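Long-range contacts in metallo-carboxypeptidase (Pseudomonas aeruginosa, PDB 4A39), which is a zinc metallocarboxypeptidase of the M14 family, related to the mammalian cytosolic carboxypeptidases, and probably removes C-terminal residues from peptides or proteins: residues H280-G285 / H317-S322; F67-A72 / D105-Q110; R164-S169 / L208-D213. All blocks are in the same frame, centred on the assembly; numbering follows the deposited sequence.

Interaction 1. Residues H280-G285 / H317-S322; sequences HVFAAG and HGYPRS. With GEM ((2-guanidinoethylmercapto)succinic acid), chain D.
One face of the Phe282 ring carries the backbone of Gly318, whose CA lies 3.5 Å from the ring centroid and 13° off the normal, a CH-pi contact. At its rim, Tyr319 CD2 and His280 O lie near the ring plane. Phe282 turns its edge into the face of Tyr319: the planes meet at 88°, and Phe282 CZ stands over the middle of the phenol ring, 3.7 Å from Tyr319 CZ. Ala284 CB touches the phenol edge near its plane. At the His280 end, His280 CD2 comes 3.4 Å from His317 CG over one face of the His317 ring, in an offset stack with planes at 15°, while His280 ND1 is held by Asp356. Strand 282-284 is an edge strand of the seven-stranded mixed sheet of the zinc carboxypeptidase domain, and the loop 317-322 runs past it without a direct hydrogen bond. A water accepts from Tyr319 N at 2.9 Å and donates weakly to Ala283 O. The bare CA of Gly318 lies so close to Phe282 at backbone angles that call for glycine. Tyr319 lines the inhibitor pocket: its CE2 lies 3.3 Å from C5 of (2-guanidinoethylmercapto)succinic acid, and its OH is hydrogen-bonded to Asp275 OD1.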
loop_
_atom_site.group_PDB
_atom_site.type_symbol
_atom_site.label_atom_id
_atom_site.label_comp_id
_atom_site.label_asym_id
_atom_site.label_seq_id
_atom_site.Cartn_x
_atom_site.Cartn_y
_atom_site.Cartn_z
ATOM N N HIS A 280 -13.835 1.478 1.220
ATOM C CA HIS A 280 -14.141 0.172 0.631
ATOM C C HIS A 280 -12.917 -0.336 -0.122
ATOM O O HIS A 280 -12.185 0.450 -0.714
ATOM C CB HIS A 280 -15.283 0.287 -0.391
ATOM C CG HIS A 280 -16.565 0.813 0.176
ATOM N ND1 HIS A 280 -17.444 0.023 0.886
ATOM C CD2 HIS A 280 -17.098 2.057 0.165
ATOM C CE1 HIS A 280 -18.465 0.759 1.287
ATOM N NE2 HIS A 280 -18.280 1.996 0.864
ATOM N N VAL A 281 -12.699 -1.648 -0.092
ATOM C CA VAL A 281 -11.601 -2.243 -0.838
ATOM C C VAL A 281 -12.127 -2.411 -2.264
ATOM O O VAL A 281 -13.265 -2.838 -2.456
ATOM C CB VAL A 281 -11.231 -3.641 -0.305
ATOM C CG1 VAL A 281 -10.254 -4.318 -1.262
ATOM C CG2 VAL A 281 -10.624 -3.529 1.082
ATOM N N PHE A 282 -11.319 -2.062 -3.260
ATOM C CA PHE A 282 -11.745 -2.216 -4.649
ATOM C C PHE A 282 -10.550 -2.325 -5.586
ATOM O O PHE A 282 -9.402 -2.282 -5.144
ATOM C CB PHE A 282 -12.643 -1.046 -5.091
ATOM C CG PHE A 282 -11.947 0.286 -5.131
ATOM C CD1 PHE A 282 -11.802 1.052 -3.974
ATOM C CD2 PHE A 282 -11.441 0.780 -6.328
ATOM C CE1 PHE A 282 -11.164 2.297 -4.015
ATOM C CE2 PHE A 282 -10.802 2.021 -6.381
ATOM C CZ PHE A 282 -10.665 2.779 -5.219
ATOM N N ALA A 283 -10.832 -2.495 -6.874
ATOM C CA ALA A 283 -9.788 -2.593 -7.889
ATOM C C ALA A 283 -10.143 -1.724 -9.095
ATOM O O ALA A 283 -11.306 -1.651 -9.494
ATOM C CB ALA A 283 -9.618 -4.043 -8.328
ATOM N N ALA A 284 -9.141 -1.050 -9.652
ATOM C CA ALA A 284 -9.332 -0.209 -10.831
ATOM C C ALA A 284 -8.670 -0.924 -12.009
ATOM O O ALA A 284 -7.487 -1.261 -11.941
ATOM C CB ALA A 284 -8.690 1.158 -10.616
ATOM N N GLY A 285 -9.434 -1.146 -13.079
ATOM C CA GLY A 285 -8.918 -1.851 -14.244
ATOM C C GLY A 285 -8.362 -1.016 -15.387
ATOM O O GLY A 285 -8.076 0.168 -15.221
ATOM N N HIS A 317 -18.235 0.474 -5.181
ATOM C CA HIS A 317 -17.459 1.666 -4.901
ATOM C C HIS A 317 -16.054 1.576 -5.485
ATOM O O HIS A 317 -15.441 0.506 -5.512
ATOM C CB HIS A 317 -17.374 1.911 -3.397
ATOM C CG HIS A 317 -18.645 2.421 -2.797
ATOM N ND1 HIS A 317 -19.651 1.590 -2.356
ATOM C CD2 HIS A 317 -19.073 3.685 -2.574
ATOM C CE1 HIS A 317 -20.644 2.322 -1.882
ATOM N NE2 HIS A 317 -20.318 3.596 -2.003
ATOM N N GLY A 318 -15.557 2.711 -5.960
ATOM C CA GLY A 318 -14.231 2.764 -6.541
ATOM C C GLY A 318 -14.112 3.993 -7.413
ATOM O O GLY A 318 -14.913 4.919 -7.295
ATOM N N TYR A 319 -13.115 4.010 -8.291
ATOM C CA TYR A 319 -12.927 5.145 -9.183
ATOM C C TYR A 319 -13.837 5.013 -10.395
ATOM O O TYR A 319 -14.224 3.906 -10.783
ATOM C CB TYR A 319 -11.472 5.227 -9.667
ATOM C CG TYR A 319 -10.445 5.324 -8.563
ATOM C CD1 TYR A 319 -10.647 6.161 -7.466
ATOM C CD2 TYR A 319 -9.265 4.585 -8.621
ATOM C CE1 TYR A 319 -9.699 6.253 -6.449
ATOM C CE2 TYR A 319 -8.309 4.673 -7.612
ATOM C CZ TYR A 319 -8.534 5.507 -6.530
ATOM O OH TYR A 319 -7.599 5.587 -5.526
ATOM N N PRO A 320 -14.202 6.147 -11.009
ATOM C CA PRO A 320 -15.072 6.080 -12.185
ATOM C C PRO A 320 -14.337 5.315 -13.273
ATOM O O PRO A 320 -13.107 5.282 -13.293
ATOM C CB PRO A 320 -15.261 7.547 -12.559
ATOM C CG PRO A 320 -15.148 8.254 -11.241
ATOM C CD PRO A 320 -13.965 7.545 -10.610
ATOM N N ARG A 321 -15.078 4.683 -14.171
ATOM C CA ARG A 321 -14.415 3.971 -15.248
ATOM C C ARG A 321 -14.048 4.964 -16.324
ATOM O O ARG A 321 -14.732 5.972 -16.520
ATOM C CB ARG A 321 -15.308 2.888 -15.826
ATOM C CG ARG A 321 -16.708 3.320 -16.144
ATOM C CD ARG A 321 -17.605 2.106 -16.184
ATOM N NE ARG A 321 -17.319 1.205 -15.068
ATOM C CZ ARG A 321 -16.388 0.252 -15.091
ATOM N NH1 ARG A 321 -15.649 0.067 -16.177
ATOM N NH2 ARG A 321 -16.192 -0.509 -14.023
ATOM N N SER A 322 -12.952 4.685 -17.013
ATOM C CA SER A 322 -12.488 5.557 -18.074
ATOM C C SER A 322 -13.290 5.333 -19.343
ATOM O O SER A 322 -13.715 4.212 -19.628
ATOM C CB SER A 322 -11.009 5.292 -18.361
ATOM O OG SER A 322 -10.596 5.956 -19.545
HETATM C C8 GEM D . -3.961 5.928 -8.206
HETATM S S7 GEM D . -3.394 4.210 -8.482
HETATM C C6 GEM D . -4.516 3.700 -9.833
HETATM C C5 GEM D . -5.881 4.395 -9.827
HETATM N N3 GEM D . -5.743 5.804 -10.219
HETATM C C1 GEM D . -6.301 6.226 -11.352
HETATM N N4 GEM D . -6.965 5.364 -12.119
HETATM N N2 GEM D . -6.193 7.497 -11.728
HETATM C C9 GEM D . -2.824 6.934 -8.401
HETATM O O14 GEM D . -1.726 6.497 -8.814
HETATM O O15 GEM D . -3.080 8.126 -8.132
HETATM C C10 GEM D . -4.586 6.081 -6.817
HETATM C C11 GEM D . -3.579 5.786 -5.702
HETATM O O12 GEM D . -3.917 4.960 -4.826
HETATM O O13 GEM D . -2.498 6.409 -5.740
HETATM O O HOH W 1 -12.156 1.619 -9.635
#

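Interaction 2. Residues F67-A72 / D105-Q110; sequences FTLVNA and DGLHFQ
Asp105 OD2 accepts a nearly straight hydrogen bond from His108 NE2, 3.1 Å and 175° at the hydrogen, on its anti lone pair and within the imidazole plane. The same oxygen is salt-bridged to Arg37, so one carboxylate atom serves two donors and fixes the turn of the imidazole. Between the strands, four backbone bonds set an antiparallel register. Phe67 N reaches Phe109 O at 2.9 Å and Leu69 N reaches Leu107 O at 2.8 Å; their return bonds arrive above the carbonyl planes. Leu69 O takes both Leu107 N and Ala72 N, the latter closing a type I turn from Leu69 to Ala72. A water bridges Phe67 O and Gln110 NE2. On the face bearing the phenylalanines, Phe67 CB sits over the ring of Phe109, 3.8 Å from its centroid, while the two rings are slid apart and barely overlap. Leu69 CG meets that ring's edge at Phe109 CE2, 4.0 Å away, and Leu69 CD1 lies 3.8 Å from Leu107 CD2. Phe120 and Phe54 close over the two phenylalanines. Within the nine-stranded sheet of the N-terminal domain, this pair is flanked by strand 36-39 beside 65-69 and strand 96-103 beside 106-111.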
loop_
_atom_site.group_PDB
_atom_site.type_symbol
_atom_site.label_atom_id
_atom_site.label_comp_id
_atom_site.label_asym_id
_atom_site.label_seq_id
_atom_site.Cartn_x
_atom_site.Cartn_y
_atom_site.Cartn_z
ATOM N N PHE A 67 -5.734 16.404 20.389
ATOM C CA PHE A 67 -4.804 16.739 19.316
ATOM C C PHE A 67 -5.477 17.384 18.114
ATOM O O PHE A 67 -6.638 17.100 17.814
ATOM C CB PHE A 67 -4.098 15.467 18.833
ATOM C CG PHE A 67 -3.310 14.758 19.898
ATOM C CD1 PHE A 67 -3.940 13.885 20.784
ATOM C CD2 PHE A 67 -1.936 14.954 20.009
ATOM C CE1 PHE A 67 -3.213 13.213 21.763
ATOM C CE2 PHE A 67 -1.195 14.286 20.987
ATOM C CZ PHE A 67 -1.836 13.412 21.868
ATOM N N THR A 68 -4.732 18.245 17.429
ATOM C CA THR A 68 -5.220 18.904 16.226
ATOM C C THR A 68 -4.114 19.003 15.182
ATOM O O THR A 68 -3.021 19.481 15.477
ATOM C CB THR A 68 -5.713 20.347 16.495
ATOM O OG1 THR A 68 -6.855 20.319 17.361
ATOM C CG2 THR A 68 -6.094 21.026 15.174
ATOM N N LEU A 69 -4.393 18.518 13.975
ATOM C CA LEU A 69 -3.442 18.630 12.874
ATOM C C LEU A 69 -3.982 19.874 12.172
ATOM O O LEU A 69 -4.896 19.796 11.351
ATOM C CB LEU A 69 -3.507 17.395 11.969
ATOM C CG LEU A 69 -3.236 16.070 12.691
ATOM C CD1 LEU A 69 -3.088 14.950 11.666
ATOM C CD2 LEU A 69 -1.964 16.191 13.531
ATOM N N VAL A 70 -3.414 21.019 12.534
ATOM C CA VAL A 70 -3.850 22.320 12.035
ATOM C C VAL A 70 -3.834 22.575 10.535
ATOM O O VAL A 70 -4.599 23.412 10.049
ATOM C CB VAL A 70 -3.057 23.462 12.712
ATOM C CG1 VAL A 70 -3.113 23.312 14.225
ATOM C CG2 VAL A 70 -1.620 23.472 12.215
ATOM N N ASN A 71 -2.983 21.869 9.794
ATOM C CA ASN A 71 -2.911 22.101 8.356
ATOM C C ASN A 71 -3.537 20.994 7.510
ATOM O O ASN A 71 -3.258 20.874 6.320
ATOM C CB ASN A 71 -1.456 22.354 7.933
ATOM C CG ASN A 71 -0.553 21.155 8.160
ATOM O OD1 ASN A 71 -0.893 20.237 8.907
ATOM N ND2 ASN A 71 0.619 21.168 7.520
ATOM N N ALA A 72 -4.404 20.198 8.127
ATOM C CA ALA A 72 -5.077 19.114 7.414
ATOM C C ALA A 72 -5.845 19.658 6.204
ATOM O O ALA A 72 -5.962 18.994 5.176
ATOM C CB ALA A 72 -6.030 18.380 8.362
ATOM N N ASP A 105 -10.751 23.930 11.320
ATOM C CA ASP A 105 -9.557 24.050 12.152
ATOM C C ASP A 105 -8.577 22.893 11.939
ATOM O O ASP A 105 -7.425 22.957 12.378
ATOM C CB ASP A 105 -9.955 24.141 13.628
ATOM C CG ASP A 105 -8.772 24.437 14.532
ATOM O OD1 ASP A 105 -8.009 25.376 14.218
ATOM O OD2 ASP A 105 -8.608 23.742 15.558
ATOM N N GLY A 106 -9.039 21.842 11.266
ATOM C CA GLY A 106 -8.179 20.703 10.989
ATOM C C GLY A 106 -8.714 19.375 11.492
ATOM O O GLY A 106 -9.884 19.271 11.857
ATOM N N LEU A 107 -7.860 18.353 11.494
ATOM C CA LEU A 107 -8.255 17.035 11.988
ATOM C C LEU A 107 -8.029 17.030 13.489
ATOM O O LEU A 107 -6.966 17.437 13.957
ATOM C CB LEU A 107 -7.402 15.925 11.360
ATOM C CG LEU A 107 -7.736 14.503 11.839
ATOM C CD1 LEU A 107 -9.052 14.059 11.215
ATOM C CD2 LEU A 107 -6.628 13.538 11.463
ATOM N N HIS A 108 -9.029 16.572 14.237
ATOM C CA HIS A 108 -8.934 16.503 15.689
ATOM C C HIS A 108 -9.161 15.072 16.159
ATOM O O HIS A 108 -9.967 14.347 15.584
ATOM C CB HIS A 108 -10.002 17.383 16.352
ATOM C CG HIS A 108 -10.054 18.784 15.826
ATOM N ND1 HIS A 108 -10.929 19.179 14.836
ATOM C CD2 HIS A 108 -9.329 19.881 16.148
ATOM C CE1 HIS A 108 -10.740 20.461 14.571
ATOM N NE2 HIS A 108 -9.774 20.910 15.353
ATOM N N PHE A 109 -8.435 14.665 17.195
ATOM C CA PHE A 109 -8.635 13.350 17.781
ATOM C C PHE A 109 -8.285 13.407 19.264
ATOM O O PHE A 109 -7.423 14.187 19.680
ATOM C CB PHE A 109 -7.863 12.248 17.020
ATOM C CG PHE A 109 -6.414 12.554 16.741
ATOM C CD1 PHE A 109 -5.419 12.174 17.639
ATOM C CD2 PHE A 109 -6.039 13.140 15.536
ATOM C CE1 PHE A 109 -4.069 12.367 17.337
ATOM C CE2 PHE A 109 -4.686 13.339 15.222
ATOM C CZ PHE A 109 -3.704 12.951 16.126
ATOM N N GLN A 110 -8.990 12.608 20.062
ATOM C CA GLN A 110 -8.783 12.602 21.503
ATOM C C GLN A 110 -8.494 11.230 22.095
ATOM O O GLN A 110 -8.956 10.200 21.593
ATOM C CB GLN A 110 -10.009 13.187 22.223
ATOM C CG GLN A 110 -10.493 14.551 21.720
ATOM C CD GLN A 110 -11.307 14.464 20.438
ATOM O OE1 GLN A 110 -12.203 13.630 20.312
ATOM N NE2 GLN A 110 -11.003 15.341 19.485
HETATM O O HOH W 2 -8.944 17.428 19.698
#

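Interaction 3. Residues R164-S169 / L208-D213; sequences RRHPDS and LLEKAD
In the zinc carboxypeptidase domain, the loop joining strands 157-163 and 171-177 folds against the junction where helix 203-211 gives way to strand 212-217, which lies between those two strands in the mixed sheet of the M14 alpha/beta fold, and the buried carboxylate of Asp213 is the focus. Its OD2 receives Arg164 NH1 at 2.6 Å on the syn lone pair, a salt bridge whose acceptor lies close to the guanidinium plane; the carboxylate itself stands at 90° to that plane. The arginine chain is extended from CG to NE, with CG anti to the backbone N (chi1 179°), and its CB, CG and CD pass obliquely across the carboxylate. Asp213 OD1 accepts a hydrogen bond from Ser169 OG, 2.8 Å away and approaching from above the carboxylate plane. Asp213 OD1 also lies 2.6 Å from the oxygen of a water that accepts from Arg165 N and has Leu209 O as another acceptor in hydrogen-bonding range. The cationic and hydroxyl partners would be expected to favour the ionised acid. Arg165 spends its polar end elsewhere, NE on Glu142 O and NH2 on Leu197 O, which leaves its CD to rest on Leu209 CD1 at 3.5 Å. Lys211 NZ is paired with Asp385. The His166 ring lies alongside Glu210, ring and carboxylate planes 78° apart, and Glu210 CG stands over one face of the imidazole, 3.5 Å from His166 NE2.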
loop_
_atom_site.group_PDB
_atom_site.type_symbol
_atom_site.label_atom_id
_atom_site.label_comp_id
_atom_site.label_asym_id
_atom_site.label_seq_id
_atom_site.Cartn_x
_atom_site.Cartn_y
_atom_site.Cartn_z
ATOM N N ARG A 164 9.337 -19.738 -7.690
ATOM C CA ARG A 164 9.305 -20.722 -8.770
ATOM C C ARG A 164 9.541 -22.103 -8.172
ATOM O O ARG A 164 10.630 -22.392 -7.676
ATOM C CB ARG A 164 10.394 -20.389 -9.799
ATOM C CG ARG A 164 10.507 -21.348 -10.982
ATOM C CD ARG A 164 11.496 -20.795 -12.017
ATOM N NE ARG A 164 11.758 -21.700 -13.138
ATOM C CZ ARG A 164 10.926 -21.914 -14.155
ATOM N NH1 ARG A 164 9.761 -21.286 -14.212
ATOM N NH2 ARG A 164 11.265 -22.759 -15.123
ATOM N N ARG A 165 8.519 -22.953 -8.214
ATOM C CA ARG A 165 8.633 -24.293 -7.651
ATOM C C ARG A 165 8.618 -25.408 -8.691
ATOM O O ARG A 165 8.799 -26.579 -8.355
ATOM C CB ARG A 165 7.527 -24.516 -6.617
ATOM C CG ARG A 165 7.719 -23.674 -5.362
ATOM C CD ARG A 165 6.595 -23.835 -4.357
ATOM N NE ARG A 165 6.867 -23.063 -3.145
ATOM C CZ ARG A 165 6.012 -22.909 -2.140
ATOM N NH1 ARG A 165 4.812 -23.472 -2.190
ATOM N NH2 ARG A 165 6.357 -22.191 -1.080
ATOM N N HIS A 166 8.404 -25.041 -9.949
ATOM C CA HIS A 166 8.388 -26.006 -11.047
ATOM C C HIS A 166 9.205 -25.447 -12.203
ATOM O O HIS A 166 8.868 -24.408 -12.768
ATOM C CB HIS A 166 6.953 -26.285 -11.503
ATOM C CG HIS A 166 6.214 -27.235 -10.614
ATOM N ND1 HIS A 166 5.962 -26.970 -9.285
ATOM C CD2 HIS A 166 5.686 -28.458 -10.860
ATOM C CE1 HIS A 166 5.314 -27.989 -8.750
ATOM N NE2 HIS A 166 5.133 -28.904 -9.685
ATOM N N PRO A 167 10.287 -26.143 -12.581
ATOM C CA PRO A 167 11.183 -25.736 -13.668
ATOM C C PRO A 167 10.591 -25.716 -15.074
ATOM O O PRO A 167 11.327 -25.568 -16.052
ATOM C CB PRO A 167 12.330 -26.732 -13.547
ATOM C CG PRO A 167 11.624 -27.972 -13.112
ATOM C CD PRO A 167 10.699 -27.450 -12.035
ATOM N N ASP A 168 9.274 -25.860 -15.187
ATOM C CA ASP A 168 8.639 -25.857 -16.498
ATOM C C ASP A 168 7.365 -25.014 -16.576
ATOM O O ASP A 168 6.601 -25.128 -17.536
ATOM C CB ASP A 168 8.345 -27.296 -16.939
ATOM C CG ASP A 168 7.432 -28.030 -15.974
ATOM O OD1 ASP A 168 7.702 -27.995 -14.753
ATOM O OD2 ASP A 168 6.451 -28.650 -16.440
ATOM N N SER A 169 7.134 -24.173 -15.571
ATOM C CA SER A 169 5.954 -23.312 -15.571
ATOM C C SER A 169 6.118 -22.325 -16.722
ATOM O O SER A 169 7.196 -22.228 -17.308
ATOM C CB SER A 169 5.830 -22.560 -14.243
ATOM O OG SER A 169 6.958 -21.734 -14.008
ATOM N N LEU A 208 -1.536 -23.493 -8.379
ATOM C CA LEU A 208 -1.113 -22.231 -8.970
ATOM C C LEU A 208 0.349 -22.223 -9.404
ATOM O O LEU A 208 0.672 -21.786 -10.507
ATOM C CB LEU A 208 -1.356 -21.079 -7.989
ATOM C CG LEU A 208 -0.866 -19.689 -8.418
ATOM C CD1 LEU A 208 -1.482 -19.307 -9.756
ATOM C CD2 LEU A 208 -1.232 -18.669 -7.351
ATOM N N LEU A 209 1.231 -22.717 -8.541
ATOM C CA LEU A 209 2.654 -22.717 -8.844
ATOM C C LEU A 209 3.116 -23.797 -9.815
ATOM O O LEU A 209 4.271 -23.796 -10.242
ATOM C CB LEU A 209 3.451 -22.779 -7.539
ATOM C CG LEU A 209 3.194 -21.555 -6.648
ATOM C CD1 LEU A 209 3.932 -21.712 -5.331
ATOM C CD2 LEU A 209 3.638 -20.287 -7.371
ATOM N N GLU A 210 2.227 -24.721 -10.166
ATOM C CA GLU A 210 2.591 -25.750 -11.132
ATOM C C GLU A 210 2.533 -25.103 -12.512
ATOM O O GLU A 210 3.161 -25.577 -13.462
ATOM C CB GLU A 210 1.613 -26.932 -11.087
ATOM C CG GLU A 210 1.783 -27.863 -9.899
ATOM C CD GLU A 210 0.839 -29.056 -9.949
ATOM O OE1 GLU A 210 -0.392 -28.845 -10.001
ATOM O OE2 GLU A 210 1.328 -30.205 -9.936
ATOM N N LYS A 211 1.790 -24.003 -12.608
ATOM C CA LYS A 211 1.622 -23.303 -13.873
ATOM C C LYS A 211 2.153 -21.874 -13.894
ATOM O O LYS A 211 2.283 -21.278 -14.960
ATOM C CB LYS A 211 0.142 -23.296 -14.252
ATOM C CG LYS A 211 -0.453 -24.691 -14.319
ATOM C CD LYS A 211 -1.957 -24.675 -14.511
ATOM C CE LYS A 211 -2.492 -26.099 -14.577
ATOM N NZ LYS A 211 -3.957 -26.137 -14.826
ATOM N N ALA A 212 2.473 -21.322 -12.728
ATOM C CA ALA A 212 2.963 -19.953 -12.691
ATOM C C ALA A 212 4.023 -19.665 -11.641
ATOM O O ALA A 212 4.131 -20.367 -10.638
ATOM C CB ALA A 212 1.790 -19.001 -12.496
ATOM N N ASP A 213 4.813 -18.627 -11.907
ATOM C CA ASP A 213 5.845 -18.161 -10.989
ATOM C C ASP A 213 5.381 -16.783 -10.534
ATOM O O ASP A 213 4.708 -16.072 -11.284
ATOM C CB ASP A 213 7.199 -17.991 -11.682
ATOM C CG ASP A 213 7.812 -19.301 -12.123
ATOM O OD1 ASP A 213 7.416 -20.362 -11.604
ATOM O OD2 ASP A 213 8.715 -19.258 -12.985
HETATM O O HOH W 3 6.591 -22.320 -10.045
#

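In the fold
Interactions 1 and 3 both reach the seven-stranded sheet of the zinc carboxypeptidase domain, 1 on an edge strand, 282-284, and 3 at the start of strand 212-217; their centres are 31 Å apart and their nearest atoms about 17 Å. Interaction 2 belongs to the nine-stranded sheet of the N-terminal domain, with its centre 29 Å from that of interaction 1 and 50 Å from that of interaction 3, on the opposite side of the chain's centre. Among the three, interaction 1 alone reaches the active site: the side chain of Tyr319 comes within about 6 Å of the zinc and about 3 Å of the side chain of Glu348, the predicted proton donor/acceptor.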